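Local coordinates for phosphate-binding protein (Xanthomonas axonopodis pv. citri, PDB 5UB3) that probably serves as a periplasmic receptor of the phosphonate-binding family, partnered with a diguanylate cyclase, and is captured here with a chloride ion bound, at residues A[53-58]-A[71-76]; A[79-84]-A[263-268]; A[125-130]-A[273-278]; A[243-248]-A[252-257]. All coordinates share one frame; numbering follows the deposited sequence.

Interaction 1. Residues A[53-58]-A[71-76]; sequences SYLRRG and MLLEQR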
# COMPACT_ATOMS: atom_id res chain seq x y z
N SER A 53 -10.98 5.92 11.07
CA SER A 53 -12.03 5.97 12.08
C SER A 53 -11.89 4.90 13.17
O SER A 53 -11.96 5.22 14.37
CB SER A 53 -13.41 5.87 11.40
OG SER A 53 -14.42 6.00 12.36
N TYR A 54 -11.66 3.66 12.77
CA TYR A 54 -11.35 2.59 13.73
C TYR A 54 -10.18 2.91 14.61
O TYR A 54 -10.24 2.72 15.84
CB TYR A 54 -11.04 1.26 13.05
CG TYR A 54 -12.17 0.53 12.42
CD1 TYR A 54 -13.49 0.74 12.83
CD2 TYR A 54 -11.92 -0.41 11.45
CE1 TYR A 54 -14.53 0.03 12.27
CE2 TYR A 54 -12.95 -1.11 10.87
CZ TYR A 54 -14.27 -0.88 11.30
OH TYR A 54 -15.30 -1.57 10.76
N LEU A 55 -9.10 3.33 13.99
CA LEU A 55 -7.89 3.65 14.75
C LEU A 55 -8.16 4.72 15.77
O LEU A 55 -7.88 4.52 16.93
CB LEU A 55 -6.76 4.07 13.81
CG LEU A 55 -6.15 2.86 13.06
CD1 LEU A 55 -5.34 3.43 11.90
CD2 LEU A 55 -5.24 2.03 13.98
N ARG A 56 -8.75 5.83 15.31
CA ARG A 56 -9.07 6.99 16.17
C ARG A 56 -10.00 6.56 17.31
O ARG A 56 -9.85 6.99 18.42
CB ARG A 56 -9.67 8.13 15.36
CG ARG A 56 -10.18 9.28 16.23
CD ARG A 56 -10.43 10.52 15.43
NE ARG A 56 -11.41 10.21 14.35
CZ ARG A 56 -11.11 9.95 13.09
NH1 ARG A 56 -9.87 9.99 12.68
NH2 ARG A 56 -12.09 9.64 12.20
N ARG A 57 -10.93 5.66 17.04
CA ARG A 57 -11.84 5.19 18.09
C ARG A 57 -11.29 4.03 18.93
O ARG A 57 -11.99 3.56 19.82
CB ARG A 57 -13.18 4.84 17.48
CG ARG A 57 -13.93 6.07 16.97
CD ARG A 57 -15.27 5.65 16.45
NE ARG A 57 -15.16 5.09 15.11
CZ ARG A 57 -15.61 3.92 14.72
NH1 ARG A 57 -16.19 3.09 15.58
NH2 ARG A 57 -15.44 3.56 13.45
N GLY A 58 -10.05 3.62 18.70
CA GLY A 58 -9.46 2.50 19.48
C GLY A 58 -9.99 1.12 19.12
O GLY A 58 -9.86 0.21 19.90
N MET A 71 0.60 6.68 5.46
CA MET A 71 0.63 8.10 5.60
C MET A 71 -0.76 8.69 5.56
O MET A 71 -1.00 9.66 6.26
CB MET A 71 1.60 8.75 4.59
CG MET A 71 3.05 8.33 4.81
SD MET A 71 3.67 8.74 6.43
CE MET A 71 3.44 7.22 7.41
N LEU A 72 -1.70 8.08 4.79
CA LEU A 72 -3.09 8.52 4.88
C LEU A 72 -3.56 8.43 6.33
O LEU A 72 -4.24 9.33 6.86
CB LEU A 72 -4.03 7.68 4.02
CG LEU A 72 -3.78 7.81 2.54
CD1 LEU A 72 -4.64 6.80 1.79
CD2 LEU A 72 -4.13 9.19 2.08
N LEU A 73 -3.21 7.32 6.97
CA LEU A 73 -3.64 7.13 8.35
C LEU A 73 -2.96 8.13 9.28
O LEU A 73 -3.63 8.75 10.10
CB LEU A 73 -3.40 5.72 8.82
CG LEU A 73 -4.00 4.58 8.01
CD1 LEU A 73 -3.48 3.24 8.49
CD2 LEU A 73 -5.52 4.65 8.06
N GLU A 74 -1.64 8.29 9.15
CA GLU A 74 -0.93 9.28 9.99
C GLU A 74 -1.47 10.69 9.79
O GLU A 74 -1.64 11.43 10.74
CB GLU A 74 0.58 9.26 9.74
CG GLU A 74 1.37 10.02 10.80
CD GLU A 74 2.86 9.94 10.60
OE1 GLU A 74 3.61 9.70 11.55
OE2 GLU A 74 3.26 10.22 9.50
N GLN A 75 -1.77 11.05 8.55
CA GLN A 75 -2.27 12.42 8.26
C GLN A 75 -3.58 12.74 8.90
O GLN A 75 -3.79 13.85 9.34
CB GLN A 75 -2.42 12.65 6.78
CG GLN A 75 -1.11 12.80 6.09
CD GLN A 75 -1.25 12.71 4.58
OE1 GLN A 75 -2.38 12.67 4.02
NE2 GLN A 75 -0.11 12.74 3.90
N ARG A 76 -4.46 11.76 8.92
CA ARG A 76 -5.70 11.88 9.65
C ARG A 76 -5.49 11.80 11.16
O ARG A 76 -6.45 11.88 11.88
CB ARG A 76 -6.71 10.84 9.17
CG ARG A 76 -7.09 11.04 7.71
CD ARG A 76 -8.02 9.94 7.30
NE ARG A 76 -8.69 10.28 6.06
CZ ARG A 76 -8.30 9.93 4.84
NH1 ARG A 76 -7.20 9.20 4.63
NH2 ARG A 76 -9.03 10.31 3.81

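Interaction 2. Residues A[79-84]-A[263-268]; sequences AHPLLM and RRLQEL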
# COMPACT_ATOMS: atom_id res chain seq x y z
N ALA A 79 -2.76 7.25 13.62
CA ALA A 79 -1.70 6.28 13.77
C ALA A 79 -0.28 6.85 13.52
O ALA A 79 -0.10 7.86 12.83
CB ALA A 79 -1.96 5.15 12.84
N HIS A 80 0.73 6.16 14.05
CA HIS A 80 2.12 6.58 13.87
C HIS A 80 2.97 5.35 13.62
O HIS A 80 2.59 4.26 14.03
CB HIS A 80 2.62 7.40 15.07
CG HIS A 80 2.48 6.68 16.37
ND1 HIS A 80 1.29 6.66 17.08
CD2 HIS A 80 3.36 5.97 17.11
CE1 HIS A 80 1.43 5.92 18.16
NE2 HIS A 80 2.67 5.50 18.21
N PRO A 81 4.14 5.52 12.99
CA PRO A 81 4.96 4.36 12.68
C PRO A 81 5.56 3.65 13.89
O PRO A 81 5.98 4.31 14.82
CB PRO A 81 6.06 4.94 11.78
CG PRO A 81 5.51 6.25 11.26
CD PRO A 81 4.59 6.75 12.29
N LEU A 82 5.58 2.32 13.86
CA LEU A 82 6.18 1.51 14.89
C LEU A 82 7.51 0.96 14.40
O LEU A 82 8.51 1.07 15.12
CB LEU A 82 5.28 0.32 15.17
CG LEU A 82 5.74 -0.62 16.29
CD1 LEU A 82 5.28 -0.06 17.59
CD2 LEU A 82 5.16 -2.00 16.08
N LEU A 83 7.48 0.32 13.23
CA LEU A 83 8.61 -0.40 12.62
C LEU A 83 8.54 -0.25 11.12
O LEU A 83 7.45 -0.15 10.59
CB LEU A 83 8.56 -1.91 12.93
CG LEU A 83 8.91 -2.31 14.35
CD1 LEU A 83 8.62 -3.78 14.61
CD2 LEU A 83 10.35 -1.93 14.66
N MET A 84 9.67 -0.16 10.44
CA MET A 84 9.69 -0.28 8.99
C MET A 84 9.69 -1.75 8.66
O MET A 84 10.29 -2.55 9.36
CB MET A 84 10.91 0.42 8.35
CG MET A 84 11.02 1.87 8.66
SD MET A 84 9.59 2.87 8.23
CE MET A 84 9.55 2.59 6.43
N ARG A 263 12.62 10.55 7.36
CA ARG A 263 12.71 11.55 6.29
C ARG A 263 11.99 11.03 5.07
O ARG A 263 11.24 11.74 4.46
CB ARG A 263 14.16 11.85 5.93
CG ARG A 263 14.91 12.73 6.94
CD ARG A 263 16.39 13.04 6.55
NE ARG A 263 17.33 11.91 6.70
CZ ARG A 263 18.16 11.67 7.74
NH1 ARG A 263 18.27 12.50 8.82
NH2 ARG A 263 18.92 10.54 7.73
N ARG A 264 12.15 9.76 4.76
CA ARG A 264 11.50 9.22 3.57
C ARG A 264 10.02 9.14 3.76
O ARG A 264 9.27 9.40 2.81
CB ARG A 264 12.08 7.88 3.16
CG ARG A 264 13.55 8.01 2.73
CD ARG A 264 14.11 6.68 2.36
NE ARG A 264 13.70 6.27 1.03
CZ ARG A 264 13.77 5.03 0.58
NH1 ARG A 264 14.18 4.06 1.36
NH2 ARG A 264 13.35 4.75 -0.66
N LEU A 265 9.56 8.77 4.95
CA LEU A 265 8.11 8.80 5.21
C LEU A 265 7.56 10.19 5.23
O LEU A 265 6.46 10.43 4.75
CB LEU A 265 7.77 8.10 6.52
CG LEU A 265 7.95 6.59 6.47
CD1 LEU A 265 7.62 6.04 7.89
CD2 LEU A 265 7.07 5.93 5.43
N GLN A 266 8.33 11.14 5.76
CA GLN A 266 7.91 12.53 5.75
C GLN A 266 7.76 13.06 4.27
O GLN A 266 6.77 13.74 3.94
CB GLN A 266 8.87 13.35 6.62
CG GLN A 266 8.40 14.74 6.94
CD GLN A 266 8.42 15.62 5.70
OE1 GLN A 266 9.44 15.74 5.05
NE2 GLN A 266 7.27 16.19 5.35
N GLU A 267 8.70 12.72 3.40
CA GLU A 267 8.62 13.17 1.99
C GLU A 267 7.42 12.52 1.29
O GLU A 267 6.69 13.17 0.55
CB GLU A 267 9.85 12.82 1.24
CG GLU A 267 10.99 13.71 1.67
CD GLU A 267 12.34 13.25 1.14
OE1 GLU A 267 12.40 12.25 0.39
OE2 GLU A 267 13.35 13.91 1.48
N LEU A 268 7.23 11.24 1.57
CA LEU A 268 6.10 10.52 1.02
C LEU A 268 4.82 11.11 1.56
O LEU A 268 3.89 11.40 0.79
CB LEU A 268 6.20 9.04 1.32
CG LEU A 268 4.95 8.21 1.01
CD1 LEU A 268 4.56 8.31 -0.46
CD2 LEU A 268 5.25 6.77 1.37

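Interaction 3. Residues A[125-130]-A[273-278]; sequences SGYLLP and QRVRDH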
# COMPACT_ATOMS: atom_id res chain seq x y z
N SER A 125 1.21 2.24 -4.63
CA SER A 125 1.86 2.11 -5.89
C SER A 125 0.86 2.21 -7.03
O SER A 125 1.26 2.36 -8.18
CB SER A 125 2.62 0.78 -5.97
OG SER A 125 1.72 -0.35 -5.91
N GLY A 126 -0.43 2.05 -6.72
CA GLY A 126 -1.47 2.03 -7.75
C GLY A 126 -2.40 3.21 -7.71
O GLY A 126 -3.38 3.25 -8.49
N TYR A 127 -2.12 4.19 -6.87
CA TYR A 127 -2.87 5.45 -6.89
C TYR A 127 -2.02 6.60 -6.44
O TYR A 127 -1.80 7.57 -7.16
CB TYR A 127 -4.16 5.35 -6.01
CG TYR A 127 -4.94 6.58 -5.98
CD1 TYR A 127 -5.74 6.95 -7.06
CD2 TYR A 127 -4.89 7.44 -4.89
CE1 TYR A 127 -6.50 8.11 -7.02
CE2 TYR A 127 -5.62 8.58 -4.85
CZ TYR A 127 -6.41 8.93 -5.91
OH TYR A 127 -7.11 10.09 -5.86
N LEU A 128 -1.52 6.51 -5.24
CA LEU A 128 -0.87 7.68 -4.63
C LEU A 128 0.35 8.01 -5.39
O LEU A 128 0.51 9.14 -5.80
CB LEU A 128 -0.58 7.45 -3.14
CG LEU A 128 -1.84 7.34 -2.29
CD1 LEU A 128 -1.59 6.69 -0.92
CD2 LEU A 128 -2.65 8.63 -2.14
N LEU A 129 1.26 7.07 -5.55
CA LEU A 129 2.51 7.33 -6.28
C LEU A 129 2.31 7.76 -7.70
O LEU A 129 2.88 8.76 -8.10
CB LEU A 129 3.51 6.19 -6.22
CG LEU A 129 3.97 5.84 -4.79
CD1 LEU A 129 5.07 4.77 -4.90
CD2 LEU A 129 4.47 7.05 -4.04
N PRO A 130 1.48 7.01 -8.46
CA PRO A 130 1.32 7.52 -9.83
C PRO A 130 0.66 8.91 -9.91
O PRO A 130 1.04 9.70 -10.77
CB PRO A 130 0.44 6.47 -10.51
CG PRO A 130 -0.16 5.64 -9.42
CD PRO A 130 0.89 5.67 -8.30
N GLN A 273 -0.09 14.09 0.81
CA GLN A 273 -0.95 15.22 1.19
C GLN A 273 -1.24 16.04 -0.05
O GLN A 273 -2.33 16.52 -0.25
CB GLN A 273 -0.29 16.14 2.25
CG GLN A 273 -1.18 17.27 2.74
CD GLN A 273 -2.42 16.73 3.42
OE1 GLN A 273 -3.56 16.82 2.89
NE2 GLN A 273 -2.20 16.09 4.52
N ARG A 274 -0.24 16.20 -0.88
CA ARG A 274 -0.42 16.97 -2.11
C ARG A 274 -1.42 16.32 -3.02
O ARG A 274 -2.27 17.01 -3.64
CB ARG A 274 0.91 17.10 -2.80
CG ARG A 274 0.87 17.93 -4.06
CD ARG A 274 2.23 17.89 -4.73
NE ARG A 274 2.26 18.72 -5.91
CZ ARG A 274 3.32 18.91 -6.68
NH1 ARG A 274 4.50 18.33 -6.45
NH2 ARG A 274 3.20 19.70 -7.71
N VAL A 275 -1.34 15.00 -3.15
CA VAL A 275 -2.33 14.26 -3.93
C VAL A 275 -3.74 14.50 -3.35
O VAL A 275 -4.73 14.79 -4.07
CB VAL A 275 -2.02 12.75 -3.99
CG1 VAL A 275 -3.20 11.98 -4.61
CG2 VAL A 275 -0.76 12.51 -4.81
N ARG A 276 -3.81 14.40 -2.04
CA ARG A 276 -5.07 14.58 -1.37
C ARG A 276 -5.62 16.00 -1.53
O ARG A 276 -6.81 16.19 -1.72
CB ARG A 276 -4.92 14.26 0.06
CG ARG A 276 -4.83 12.77 0.31
CD ARG A 276 -4.74 12.57 1.79
NE ARG A 276 -6.03 12.87 2.41
CZ ARG A 276 -6.19 13.27 3.66
NH1 ARG A 276 -5.16 13.38 4.49
NH2 ARG A 276 -7.43 13.52 4.10
N ASP A 277 -4.73 16.97 -1.44
CA ASP A 277 -5.11 18.37 -1.58
C ASP A 277 -5.57 18.67 -3.02
O ASP A 277 -6.49 19.45 -3.20
CB ASP A 277 -3.96 19.25 -1.09
CG ASP A 277 -3.83 19.23 0.42
OD1 ASP A 277 -4.78 18.75 1.09
OD2 ASP A 277 -2.80 19.69 0.93
N HIS A 278 -5.03 17.99 -4.02
CA HIS A 278 -5.25 18.36 -5.43
C HIS A 278 -6.00 17.28 -6.20
O HIS A 278 -5.70 17.03 -7.36
CB HIS A 278 -3.90 18.81 -6.09
CG HIS A 278 -3.20 19.91 -5.32
ND1 HIS A 278 -3.55 21.25 -5.44
CD2 HIS A 278 -2.21 19.88 -4.39
CE1 HIS A 278 -2.80 21.98 -4.64
NE2 HIS A 278 -1.98 21.18 -3.98

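Interaction 4. Residues A[243-248]-A[252-257]; sequences PALKRF and TGFRPL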
# COMPACT_ATOMS: atom_id res chain seq x y z
N PRO A 243 6.51 -19.52 9.72
CA PRO A 243 5.28 -19.62 8.95
C PRO A 243 4.38 -18.39 9.05
O PRO A 243 3.83 -17.92 8.06
CB PRO A 243 4.60 -20.84 9.57
CG PRO A 243 5.78 -21.69 9.94
CD PRO A 243 6.75 -20.73 10.52
N ALA A 244 4.24 -17.87 10.26
CA ALA A 244 3.38 -16.69 10.50
C ALA A 244 3.87 -15.48 9.68
O ALA A 244 3.07 -14.76 9.11
CB ALA A 244 3.36 -16.33 11.99
N LEU A 245 5.18 -15.30 9.58
CA LEU A 245 5.67 -14.15 8.85
C LEU A 245 5.51 -14.33 7.35
O LEU A 245 5.27 -13.35 6.62
CB LEU A 245 7.09 -13.84 9.23
CG LEU A 245 7.16 -13.20 10.60
CD1 LEU A 245 8.62 -13.22 11.09
CD2 LEU A 245 6.57 -11.79 10.57
N LYS A 246 5.59 -15.57 6.89
CA LYS A 246 5.41 -15.88 5.46
C LYS A 246 4.00 -15.48 5.04
O LYS A 246 3.78 -14.78 4.03
CB LYS A 246 5.73 -17.38 5.20
CG LYS A 246 5.37 -17.96 3.83
CD LYS A 246 5.84 -17.12 2.64
CE LYS A 246 7.35 -17.22 2.39
NZ LYS A 246 7.76 -18.47 1.70
N ARG A 247 3.06 -15.86 5.90
CA ARG A 247 1.64 -15.56 5.70
C ARG A 247 1.35 -14.03 5.78
O ARG A 247 0.42 -13.51 5.14
CB ARG A 247 0.85 -16.27 6.80
CG ARG A 247 0.92 -17.82 6.82
CD ARG A 247 -0.02 -18.58 5.90
NE ARG A 247 -1.07 -17.77 5.29
CZ ARG A 247 -1.91 -18.20 4.34
NH1 ARG A 247 -2.81 -17.36 3.83
NH2 ARG A 247 -1.87 -19.45 3.91
N PHE A 248 2.16 -13.35 6.59
CA PHE A 248 2.04 -11.93 6.83
C PHE A 248 2.71 -11.15 5.68
O PHE A 248 3.67 -10.44 5.90
CB PHE A 248 2.65 -11.61 8.20
CG PHE A 248 2.26 -10.30 8.80
CD1 PHE A 248 0.98 -10.08 9.23
CD2 PHE A 248 3.19 -9.31 9.02
CE1 PHE A 248 0.64 -8.90 9.86
CE2 PHE A 248 2.86 -8.12 9.65
CZ PHE A 248 1.57 -7.90 10.03
N THR A 252 9.83 -10.35 5.73
CA THR A 252 11.16 -10.95 5.83
C THR A 252 12.01 -10.13 6.78
O THR A 252 13.16 -10.48 7.06
CB THR A 252 11.85 -10.99 4.47
OG1 THR A 252 11.73 -9.71 3.83
CG2 THR A 252 11.25 -12.06 3.56
N GLY A 253 11.46 -9.02 7.27
CA GLY A 253 12.22 -8.17 8.15
C GLY A 253 11.40 -7.06 8.75
O GLY A 253 10.47 -6.57 8.15
N PHE A 254 11.81 -6.64 9.94
CA PHE A 254 11.33 -5.38 10.50
C PHE A 254 12.51 -4.63 10.97
O PHE A 254 13.54 -5.23 11.41
CB PHE A 254 10.49 -5.59 11.76
CG PHE A 254 9.20 -6.29 11.54
CD1 PHE A 254 8.14 -5.64 10.90
CD2 PHE A 254 9.03 -7.60 12.01
CE1 PHE A 254 6.93 -6.28 10.75
CE2 PHE A 254 7.83 -8.25 11.78
CZ PHE A 254 6.78 -7.59 11.15
N ARG A 255 12.40 -3.32 10.98
CA ARG A 255 13.46 -2.60 11.56
C ARG A 255 13.02 -1.27 12.18
O ARG A 255 11.93 -0.75 11.86
CB ARG A 255 14.61 -2.50 10.57
CG ARG A 255 14.45 -1.47 9.53
CD ARG A 255 15.47 -1.60 8.36
NE ARG A 255 15.06 -0.41 7.59
CZ ARG A 255 14.09 -0.32 6.67
NH1 ARG A 255 13.43 -1.40 6.17
NH2 ARG A 255 13.80 0.91 6.22
N PRO A 256 13.81 -0.80 13.17
CA PRO A 256 13.46 0.41 13.83
C PRO A 256 13.42 1.58 12.84
O PRO A 256 14.16 1.59 11.83
CB PRO A 256 14.63 0.63 14.80
CG PRO A 256 15.26 -0.66 14.96
CD PRO A 256 15.05 -1.39 13.69
N LEU A 257 12.60 2.53 13.13
CA LEU A 257 12.63 3.75 12.41
C LEU A 257 13.94 4.43 12.76
O LEU A 257 14.51 4.22 13.84
CB LEU A 257 11.48 4.66 12.75
CG LEU A 257 10.28 4.23 11.84
CD1 LEU A 257 9.41 3.22 12.53
CD2 LEU A 257 9.48 5.41 11.41

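Interaction 1. Residues A[53-58]-A[71-76]
Leu55 and Leu73 make the apolar heart of this contact, where the last turn of helix 48-56 meets the last turn of helix 67-75. The single methyl CD1 of Leu55 rests against both branches of the other leucine, 3.9 Å from Leu73 CD1 and 4.0 Å from Leu73 CD2, and the two side chains run across each other at about a right angle. With CG beside its backbone N (chi1 -75°), Leu55 sends CD1 across to Leu73. Val60 and Arg217 also lie against Leu55.

Further out, Arg56 swings over toward the end of the second helix. A bend at its third torsion (57°) brings NH1 to 4.0 Å from Arg76 O, approaching obliquely and too far away to count as a bond. The same NH1 is hydrogen-bonded to Ser52 OG, one turn back on its own helix, which helps to hold the guanidinium near the end of the second helix. In the same segment Arg57 grips Ser53 OG with NE and NH2, the oxygen in the guanidinium plane, and Gly58 ends the helix in a Schellman motif. Leu73 O accepts a hydrogen bond from Ser78 OG just past the second helix.

Chemically, the two helix ends are joined by methyl packing between two buried leucines, with a guanidinium and a carbonyl merely adjacent on the exposed side; the attraction there is probably weak and electrostatic.

Interaction 2. Residues A[79-84]-A[263-268]
Pro81 and Leu265 mark the closest approach of the two backbones, their CA atoms 9.2 Å apart, so strand and helix are bridged by side chains alone. The strand is not regular along this length. Leu82 and Leu83 both pair with Glu214 of the neighbouring strand in a classic beta bulge, which falls between the two strand residues that make the contact. The helix, by contrast, carries ordinary backbone bonds from Glu267 N to Arg263 O and from Leu268 N to Arg264 O, and from this turn it sends one residue, Leu265, to the strand.

Strand 79-87 lies between 209-217 and 251-255, antiparallel to both, and helix 259-277, the last helix of the chain, packs over it. That is a helix-on-sheet layer of the two-lobed periplasmic binding protein fold to which the family belongs.

A single methyl does the touching on the helix side. Leu265 CD1 comes to 3.7 Å from Met84 SD and to 4.0 Å from Pro81 CG. The two approaches differ: Met84 and Leu265 reach for each other tip to tip, whereas the proline ring and the leucine slide past one another in opposite directions. Met84 turns at both chi2 (-56°) and chi3 (-61°), a folded chain that presents sulfur to the leucine. Leu257, in the loop before the helix, touches all three residues, and Thr67 and Met71 of helix 67-75 also lie against Leu265. The adjacent Arg264 forms a salt bridge with Asp92.

Interaction 3. Residues A[125-130]-A[273-278]
Val275, which meets both Tyr127 and Leu128, is carried on a helical turn whose shortest polar bond runs from Asp277 N to Gln273 O, 2.7 Å; a second bond, from His278 N to Arg274 O, follows as the helix ends. No such bond links this turn to segment 125-130, and the contact rests on carbon and one carbonyl.

The two methyls of the valine divide the work. CG1, anti to the backbone N (chi1 170°), touches two side chains at once, lying 4.2 Å from Tyr127 CE2 and 4.2 Å from Leu128 CD2. CG2 turns instead to the main chain and stands 3.7 Å from Leu128 O. The tyrosine ring receives CG1 at a slant, and the leucine too meets the valine at an oblique angle. Main chains come close here, with the CA atoms of Leu128 and Val275 6.8 Å apart.

Segment 125-130 is itself irregular: a wider pi-type turn at 125-128 is followed by a kink where Pro130 has no N-H to bond backward.

Around this buried spot, Leu72 of helix 67-75 lies against Leu128, and Leu132, one turn further along helix 124-136, lies against Val275. Leu129 and Pro130 point away from the valine to pack on strand 92-100, so helix 124-136 is sandwiched between that strand and the C-terminal helix 259-277.

Interaction 4. Residues A[243-248]-A[252-257]
A tight connection links the end of helix 242-247 to strand 251-255, and the hydrophobic contact formed as the chain doubles back centres on the ring of Phe254. Leu245 and Phe248 come to it from the helix side. Leu245 CD2 lies 3.9 Å from Phe254 CE2, meeting the ring at a slant. Phe248 CE2 sits 4.2 Å from Phe254 CZ, close to the plane of the Phe254 ring and so at its edge. With CG of Phe254 anti to the carbonyl carbon (chi1 -66°), the ring reaches back toward the helix although its CA-CB bond points neither toward the helix nor away from it.

Backbone helps to close the turn, since Leu245 and Thr251 are hydrogen-bonded. Thr252 and Gly253 both pair with Glu86 in a classic beta bulge, just before Phe254 on the strand. The aromatic cluster is walled by Leu21 and Leu24 of helix 14-28, which touch Phe248, and by Leu83 and Leu232, which touch Phe254.

Every touching side chain is apolar and buried, so dispersion and the exclusion of water probably supply the cohesion between helix and strand, while the polar bonds nearby are made by the backbone and by threonine hydroxyls such as Thr252 OG1, which bonds to Glu86 OE2 and Gly89 N.

How the interactions relate
From the N terminus, interaction 1 closes first, a short loop joining helices 48-56 and 67-75. The chain passes straight into strand 79-87, where interaction 2 opens; Glu74 of the first packs on Pro81 of the second. Interaction 3 opens next, at helix 124-136. Interaction 4, a small loop of its own, falls within the spans of both, and its strand 251-255 pairs with strand 79-87 through Met84 and Arg255. Helix 259-277 then closes interaction 2 and, further along, interaction 3, so these two cross. That helix thereby ties strand 79-87 to helix 124-136, and Arg276 links it to Gln75 beside interaction 1.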